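Local coordinates for flagellar hook-associated protein 3 (Bacillus cereus, PDB 5ZIY) that probably forms part of the junction that joins the flagellar hook to the flagellin filament, as a structural hook-associated protein, at residues 72-77 and 153-158; 78-83 and 146-151. All blocks are in the same frame, centred on the assembly; numbering follows the deposited sequence.

Overall arrangement
Both contacts join the same antiparallel pair, helix 67-87 and helix 137-155, and lie on the same side of the chain's centre, with their own centres about 9 Å apart. Contact 2 is the inner one, about 17 Å from the centre of the chain, and is a buried leucine, isoleucine and valine interface. Contact 1, about 26 Å out, sits where helix 137-155 ends; it is partly buried and combines a glycine backbone with a methionine thioether and an exposed glutamine. Neither has a hydrogen bond between its segments. Ser151 of contact 2 links the two through a weak bond from OG to Gly73 O, and helix 8-60 packs against both.

Contact 1: residues 72-77 and 153-158; sequences IGVEID and AMQNGD
The carbonyl oxygen of Gly73 is held by Asp77 N, which donates to Gly73 O at 3.2 Å within helix 67-87, and by Ser151 OG, which adds a weak bond from the facing helix. Gln155 NE2 stays 4.1 Å from Gly73 O, too far for a hydrogen bond. This is a close, glycine-mediated meeting of antiparallel helices in the helical bundle of the flagellin-like fold, at the C-terminal end of helix 137-155. Because Gly73 has no side chain, the backbones come together until its CA is 4.4 Å from Met154 CA. Met154 CB then rests on Gly73 CA at 3.3 Å. CG of the methionine sits anti to the carbonyl carbon, beside the backbone N (chi1 -74°), and beyond CG the chain is extended, with SD anti to CA (chi2 -179°). SD meets Ile72 CG2 at 3.5 Å, the two side chains crossing obliquely. It also touches Ile76 CG1 at 4.0 Å, and here the side chains cross at about a right angle. Thr56 and Ala59 of helix 8-60 touch Met154 too, and Leu55 packs on Ile72, so a third helix completes this apolar patch. On the exposed side, Gln155 holds CG between the backbone N and the carbonyl carbon (chi1 55°), and its amide lies beside Gly73 and Val74; NE2 makes a weak bond to Ser151 O. Just past Met154 the helix ends in a Schellman motif, with Gly157 at positive phi: Gly157 N binds Met154 O at 3.0 Å, and Asp158 N binds Ala153 O at 2.7 Å.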
ATOM      1  N   ILE A  72      12.122 -24.649   3.718  1.00 46.42           N
ATOM      2  CA  ILE A  72      11.125 -23.667   4.166  1.00 43.70           C
ATOM      3  C   ILE A  72      11.766 -22.263   4.184  1.00 41.63           C
ATOM      4  O   ILE A  72      11.182 -21.292   3.685  1.00 38.52           O
ATOM      5  CB  ILE A  72      10.578 -23.989   5.572  1.00 43.47           C
ATOM      6  CG1 ILE A  72       9.848 -25.342   5.598  1.00 45.79           C
ATOM      7  CG2 ILE A  72       9.623 -22.917   6.002  1.00 41.66           C
ATOM      8  CD1 ILE A  72       9.388 -25.766   7.002  1.00 45.88           C
ATOM      9  N   GLY A  73      12.976 -22.189   4.756  1.00 41.90           N
ATOM     10  CA  GLY A  73      13.798 -20.966   4.770  1.00 40.61           C
ATOM     11  C   GLY A  73      13.986 -20.356   3.396  1.00 40.66           C
ATOM     12  O   GLY A  73      13.893 -19.128   3.235  1.00 39.61           O
ATOM     13  N   VAL A  74      14.226 -21.205   2.394  1.00 42.75           N
ATOM     14  CA  VAL A  74      14.341 -20.747   0.998  1.00 42.75           C
ATOM     15  C   VAL A  74      13.088 -20.054   0.527  1.00 41.65           C
ATOM     16  O   VAL A  74      13.159 -18.931   0.047  1.00 41.38           O
ATOM     17  CB  VAL A  74      14.674 -21.898   0.022  1.00 45.18           C
ATOM     18  CG1 VAL A  74      14.371 -21.491  -1.402  1.00 45.13           C
ATOM     19  CG2 VAL A  74      16.167 -22.304   0.173  1.00 47.92           C
ATOM     20  N   GLU A  75      11.934 -20.696   0.665  1.00 42.07           N
ATOM     21  CA  GLU A  75      10.697 -20.118   0.138  1.00 41.33           C
ATOM     22  C   GLU A  75      10.357 -18.799   0.831  1.00 37.59           C
ATOM     23  O   GLU A  75       9.845 -17.881   0.193  1.00 36.86           O
ATOM     24  CB  GLU A  75       9.536 -21.094   0.265  1.00 43.53           C
ATOM     25  CG  GLU A  75       8.862 -21.428  -1.061  1.00 47.82           C
ATOM     26  CD  GLU A  75       7.561 -20.713  -1.259  1.00 51.23           C
ATOM     27  OE1 GLU A  75       7.608 -19.490  -1.534  1.00 51.55           O
ATOM     28  OE2 GLU A  75       6.494 -21.388  -1.160  1.00 54.98           O
ATOM     29  N   ILE A  76      10.649 -18.703   2.120  1.00 35.42           N
ATOM     30  CA  ILE A  76      10.497 -17.451   2.835  1.00 34.21           C
ATOM     31  C   ILE A  76      11.358 -16.341   2.175  1.00 32.86           C
ATOM     32  O   ILE A  76      10.996 -15.182   2.193  1.00 30.70           O
ATOM     33  CB  ILE A  76      10.893 -17.600   4.305  1.00 34.44           C
ATOM     34  CG1 ILE A  76       9.884 -18.465   5.067  1.00 36.51           C
ATOM     35  CG2 ILE A  76      10.981 -16.243   4.967  1.00 33.79           C
ATOM     36  CD1 ILE A  76       8.850 -17.669   5.796  1.00 37.98           C
ATOM     37  N   ASP A  77      12.500 -16.734   1.614  1.00 33.97           N
ATOM     38  CA  ASP A  77      13.366 -15.844   0.835  1.00 34.01           C
ATOM     39  C   ASP A  77      12.715 -15.351  -0.463  1.00 32.53           C
ATOM     40  O   ASP A  77      12.901 -14.192  -0.843  1.00 30.90           O
ATOM     41  CB  ASP A  77      14.695 -16.544   0.540  1.00 36.16           C
ATOM     42  CG  ASP A  77      15.728 -15.623  -0.061  1.00 39.01           C
ATOM     43  OD1 ASP A  77      16.270 -14.772   0.674  1.00 39.52           O
ATOM     44  OD2 ASP A  77      16.007 -15.788  -1.277  1.00 44.22           O
ATOM     45  N   ALA A 153      17.067 -17.521   9.917  1.00 29.51           N
ATOM     46  CA  ALA A 153      16.828 -18.472  11.027  1.00 32.05           C
ATOM     47  C   ALA A 153      16.535 -19.866  10.494  1.00 33.91           C
ATOM     48  O   ALA A 153      17.071 -20.872  10.956  1.00 35.64           O
ATOM     49  CB  ALA A 153      15.700 -18.008  11.945  1.00 30.74           C
ATOM     50  N   MET A 154      15.741 -19.913   9.455  1.00 35.15           N
ATOM     51  CA  MET A 154      15.393 -21.192   8.902  1.00 38.12           C
ATOM     52  C   MET A 154      16.569 -21.835   8.189  1.00 39.16           C
ATOM     53  O   MET A 154      16.891 -22.996   8.474  1.00 41.34           O
ATOM     54  CB  MET A 154      14.171 -21.054   8.021  1.00 37.99           C
ATOM     55  CG  MET A 154      12.946 -20.881   8.893  1.00 41.33           C
ATOM     56  SD  MET A 154      11.410 -20.717   8.008  1.00 47.50           S
ATOM     57  CE  MET A 154      10.279 -20.423   9.372  1.00 46.49           C
ATOM     58  N   GLN A 155      17.243 -21.118   7.304  1.00 38.52           N
ATOM     59  CA  GLN A 155      18.300 -21.797   6.581  1.00 40.61           C
ATOM     60  C   GLN A 155      19.570 -22.062   7.382  1.00 41.16           C
ATOM     61  O   GLN A 155      20.434 -22.776   6.912  1.00 42.26           O
ATOM     62  CB  GLN A 155      18.570 -21.229   5.201  1.00 40.88           C
ATOM     63  CG  GLN A 155      18.887 -19.787   5.040  1.00 42.50           C
ATOM     64  CD  GLN A 155      18.469 -19.347   3.645  1.00 44.35           C
ATOM     65  OE1 GLN A 155      18.705 -20.070   2.680  1.00 47.34           O
ATOM     66  NE2 GLN A 155      17.846 -18.177   3.532  1.00 43.16           N
ATOM     67  N   ASN A 156      19.634 -21.551   8.606  1.00 40.20           N
ATOM     68  CA  ASN A 156      20.726 -21.860   9.522  1.00 41.77           C
ATOM     69  C   ASN A 156      20.285 -22.789  10.645  1.00 43.14           C
ATOM     70  O   ASN A 156      20.997 -22.973  11.626  1.00 44.22           O
ATOM     71  CB  ASN A 156      21.294 -20.556  10.072  1.00 39.88           C
ATOM     72  CG  ASN A 156      21.818 -19.672   8.979  1.00 38.77           C
ATOM     73  OD1 ASN A 156      22.165 -20.155   7.894  1.00 38.00           O
ATOM     74  ND2 ASN A 156      21.872 -18.374   9.233  1.00 34.02           N
ATOM     75  N   GLY A 157      19.099 -23.364  10.489  1.00 44.37           N
ATOM     76  CA  GLY A 157      18.531 -24.285  11.481  1.00 46.17           C
ATOM     77  C   GLY A 157      18.397 -23.699  12.877  1.00 46.90           C
ATOM     78  O   GLY A 157      18.537 -24.420  13.861  1.00 49.14           O
ATOM     79  N   ASP A 158      18.129 -22.392  12.975  1.00 45.83           N
ATOM     80  CA  ASP A 158      18.045 -21.719  14.285  1.00 46.32           C
ATOM     81  C   ASP A 158      16.569 -21.679  14.724  1.00 45.23           C
ATOM     82  O   ASP A 158      15.810 -20.771  14.347  1.00 42.69           O
ATOM     83  CB  ASP A 158      18.668 -20.315  14.220  1.00 45.93           C
ATOM     84  CG  ASP A 158      18.701 -19.602  15.587  1.00 49.33           C
ATOM     85  OD1 ASP A 158      18.399 -20.237  16.621  1.00 54.62           O
ATOM     86  OD2 ASP A 158      19.018 -18.389  15.617  1.00 52.38           O
TER

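Contact 2: residues 78-83 and 146-151; sequences QILKQV and TLKQMS
Leu80 and Leu147 slide past each other in opposite directions, their side chains overlapping between two antiparallel helices of the bundle. The segments 78-83 and 146-151 run at 163° to each other with axes 9.4 Å apart, ordinary helix-helix packing in the core of a flagellin-like helical domain. Leu80 CD1 lies against Leu147 CB at 4.0 Å, near the root of the opposite side chain. The other branch, Leu80 CD2, turns to Lys148 CB at 4.2 Å; these two side chains lie side by side and point the same way. Lys148 thus lends only the aliphatic start of its chain, while its end leads away from helix 67-87. Leu147 reaches farther across: CD1 is anti to CA (chi2 175°), which carries this methyl group over to the other helix. There it meets Val83 CG2 at 3.6 Å, with the two side chains crossing at about a right angle, and it also approaches Ile79, whose CG2 is 4.2 Å from Leu147 CD1. One methyl group therefore touches two residues a helical turn apart, both on the face of helix 67-87. No hydrogen bond crosses between the segments. Helix 8-60 covers the same apolar patch, with Ala52 touching Leu147, Arg51 touching Ile79 and Ser48 touching Val83. Helix 162-204 joins through Leu165 against Met150 and through Glu168 OE1, hydrogen-bonded to Thr146 OG1; this hydroxyl is also bonded to Pro142 O of its own helix. Val83 also turns its CB to the leucine, and this atom lies 3.9 Å from Leu147 CD1.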
ATOM      1  N   GLN A  78      11.971 -16.208  -1.140  1.00 32.66           N
ATOM      2  CA  GLN A  78      11.203 -15.768  -2.302  1.00 33.19           C
ATOM      3  C   GLN A  78      10.162 -14.717  -1.861  1.00 30.46           C
ATOM      4  O   GLN A  78       9.938 -13.706  -2.532  1.00 29.55           O
ATOM      5  CB  GLN A  78      10.456 -16.930  -2.978  1.00 35.12           C
ATOM      6  CG  GLN A  78      11.308 -18.057  -3.596  1.00 40.51           C
ATOM      7  CD  GLN A  78      10.448 -19.135  -4.319  1.00 46.63           C
ATOM      8  OE1 GLN A  78      10.304 -20.260  -3.827  1.00 51.54           O
ATOM      9  NE2 GLN A  78       9.866 -18.778  -5.483  1.00 47.86           N
ATOM     10  N   ILE A  79       9.521 -14.989  -0.730  1.00 28.91           N
ATOM     11  CA  ILE A  79       8.512 -14.107  -0.181  1.00 26.54           C
ATOM     12  C   ILE A  79       9.143 -12.772   0.197  1.00 23.97           C
ATOM     13  O   ILE A  79       8.568 -11.710  -0.044  1.00 23.54           O
ATOM     14  CB  ILE A  79       7.773 -14.812   0.998  1.00 26.73           C
ATOM     15  CG1 ILE A  79       6.870 -15.929   0.429  1.00 28.78           C
ATOM     16  CG2 ILE A  79       6.883 -13.870   1.779  1.00 24.84           C
ATOM     17  CD1 ILE A  79       6.199 -16.827   1.512  1.00 28.52           C
ATOM     18  N   LEU A  80      10.334 -12.809   0.764  1.00 22.33           N
ATOM     19  CA  LEU A  80      11.017 -11.577   1.097  1.00 21.86           C
ATOM     20  C   LEU A  80      11.215 -10.731  -0.190  1.00 21.42           C
ATOM     21  O   LEU A  80      10.930  -9.526  -0.217  1.00 19.39           O
ATOM     22  CB  LEU A  80      12.357 -11.870   1.779  1.00 22.20           C
ATOM     23  CG  LEU A  80      13.316 -10.687   1.845  1.00 23.69           C
ATOM     24  CD1 LEU A  80      12.814  -9.655   2.799  1.00 21.48           C
ATOM     25  CD2 LEU A  80      14.697 -11.164   2.289  1.00 27.89           C
ATOM     26  N   LYS A  81      11.679 -11.376  -1.251  1.00 22.77           N
ATOM     27  CA  LYS A  81      11.873 -10.683  -2.523  1.00 24.18           C
ATOM     28  C   LYS A  81      10.555 -10.116  -3.073  1.00 22.52           C
ATOM     29  O   LYS A  81      10.515  -9.013  -3.558  1.00 20.68           O
ATOM     30  CB  LYS A  81      12.560 -11.607  -3.540  1.00 26.81           C
ATOM     31  CG  LYS A  81      13.991 -12.003  -3.125  1.00 29.95           C
ATOM     32  CD  LYS A  81      14.672 -12.842  -4.243  1.00 37.85           C
ATOM     33  CE  LYS A  81      15.807 -13.777  -3.744  1.00 41.01           C
ATOM     34  NZ  LYS A  81      16.688 -13.164  -2.695  1.00 40.64           N
ATOM     35  N   GLN A  82       9.461 -10.851  -2.940  1.00 23.34           N
ATOM     36  CA  GLN A  82       8.193 -10.397  -3.497  1.00 22.86           C
ATOM     37  C   GLN A  82       7.726  -9.180  -2.706  1.00 21.53           C
ATOM     38  O   GLN A  82       7.224  -8.207  -3.280  1.00 19.27           O
ATOM     39  CB  GLN A  82       7.165 -11.527  -3.412  1.00 25.40           C
ATOM     40  CG  GLN A  82       5.711 -11.145  -3.675  1.00 27.55           C
ATOM     41  CD  GLN A  82       5.428 -10.885  -5.147  1.00 33.06           C
ATOM     42  OE1 GLN A  82       6.348 -10.684  -5.953  1.00 35.37           O
ATOM     43  NE2 GLN A  82       4.136 -10.918  -5.514  1.00 36.72           N
ATOM     44  N   VAL A  83       7.921  -9.214  -1.377  1.00 20.31           N
ATOM     45  CA  VAL A  83       7.457  -8.117  -0.528  1.00 19.13           C
ATOM     46  C   VAL A  83       8.273  -6.852  -0.747  1.00 18.53           C
ATOM     47  O   VAL A  83       7.727  -5.750  -0.700  1.00 18.14           O
ATOM     48  CB  VAL A  83       7.465  -8.509   0.982  1.00 19.52           C
ATOM     49  CG1 VAL A  83       7.160  -7.311   1.860  1.00 17.80           C
ATOM     50  CG2 VAL A  83       6.437  -9.622   1.217  1.00 18.38           C
ATOM     51  N   THR A 146      11.784  -8.506   9.588  1.00 21.51           N
ATOM     52  CA  THR A 146      11.308  -9.754  10.167  1.00 22.41           C
ATOM     53  C   THR A 146      11.417 -10.898   9.134  1.00 22.19           C
ATOM     54  O   THR A 146      11.925 -11.951   9.460  1.00 23.17           O
ATOM     55  CB  THR A 146       9.872  -9.630  10.696  1.00 22.63           C
ATOM     56  OG1 THR A 146       9.828  -8.598  11.698  1.00 23.24           O
ATOM     57  CG2 THR A 146       9.380 -10.967  11.318  1.00 23.98           C
ATOM     58  N   LEU A 147      10.980 -10.672   7.885  1.00 21.13           N
ATOM     59  CA  LEU A 147      11.042 -11.753   6.877  1.00 21.33           C
ATOM     60  C   LEU A 147      12.527 -12.173   6.693  1.00 21.94           C
ATOM     61  O   LEU A 147      12.847 -13.355   6.588  1.00 22.88           O
ATOM     62  CB  LEU A 147      10.430 -11.328   5.524  1.00 20.41           C
ATOM     63  CG  LEU A 147       8.896 -11.215   5.462  1.00 20.40           C
ATOM     64  CD1 LEU A 147       8.457 -10.646   4.052  1.00 19.77           C
ATOM     65  CD2 LEU A 147       8.215 -12.531   5.791  1.00 21.37           C
ATOM     66  N   LYS A 148      13.423 -11.201   6.676  1.00 21.64           N
ATOM     67  CA  LYS A 148      14.838 -11.514   6.499  1.00 23.20           C
ATOM     68  C   LYS A 148      15.431 -12.356   7.634  1.00 24.44           C
ATOM     69  O   LYS A 148      16.162 -13.297   7.381  1.00 24.72           O
ATOM     70  CB  LYS A 148      15.641 -10.251   6.262  1.00 22.62           C
ATOM     71  CG  LYS A 148      17.076 -10.546   5.898  1.00 26.21           C
ATOM     72  CD  LYS A 148      17.907  -9.325   5.925  1.00 27.57           C
ATOM     73  CE  LYS A 148      19.370  -9.638   5.601  1.00 30.98           C
ATOM     74  NZ  LYS A 148      20.127  -9.646   6.867  1.00 34.55           N
ATOM     75  N   GLN A 149      15.102 -12.037   8.877  1.00 25.69           N
ATOM     76  CA  GLN A 149      15.554 -12.845  10.000  1.00 27.69           C
ATOM     77  C   GLN A 149      14.864 -14.236   9.996  1.00 27.68           C
ATOM     78  O   GLN A 149      15.419 -15.208  10.517  1.00 27.27           O
ATOM     79  CB  GLN A 149      15.301 -12.139  11.341  1.00 28.35           C
ATOM     80  CG  GLN A 149      15.939 -10.767  11.505  1.00 32.44           C
ATOM     81  CD  GLN A 149      15.410 -10.048  12.762  1.00 39.81           C
ATOM     82  OE1 GLN A 149      15.551 -10.559  13.887  1.00 44.13           O
ATOM     83  NE2 GLN A 149      14.769  -8.876  12.571  1.00 41.12           N
ATOM     84  N   MET A 150      13.652 -14.309   9.430  1.00 27.82           N
ATOM     85  CA  MET A 150      12.911 -15.573   9.316  1.00 28.66           C
ATOM     86  C   MET A 150      13.657 -16.501   8.371  1.00 28.46           C
ATOM     87  O   MET A 150      13.961 -17.615   8.715  1.00 28.18           O
ATOM     88  CB  MET A 150      11.496 -15.342   8.798  1.00 29.37           C
ATOM     89  CG  MET A 150      10.457 -15.001   9.868  1.00 32.17           C
ATOM     90  SD  MET A 150       8.786 -14.808   9.145  1.00 31.48           S
ATOM     91  CE  MET A 150       7.710 -15.058  10.561  1.00 37.37           C
ATOM     92  N   SER A 151      14.030 -15.970   7.212  1.00 27.49           N
ATOM     93  CA  SER A 151      14.729 -16.723   6.181  1.00 28.33           C
ATOM     94  C   SER A 151      16.102 -17.207   6.658  1.00 29.69           C
ATOM     95  O   SER A 151      16.475 -18.384   6.491  1.00 31.47           O
ATOM     96  CB  SER A 151      14.857 -15.817   4.956  1.00 27.44           C
ATOM     97  OG  SER A 151      15.758 -16.329   4.003  1.00 31.90           O
TER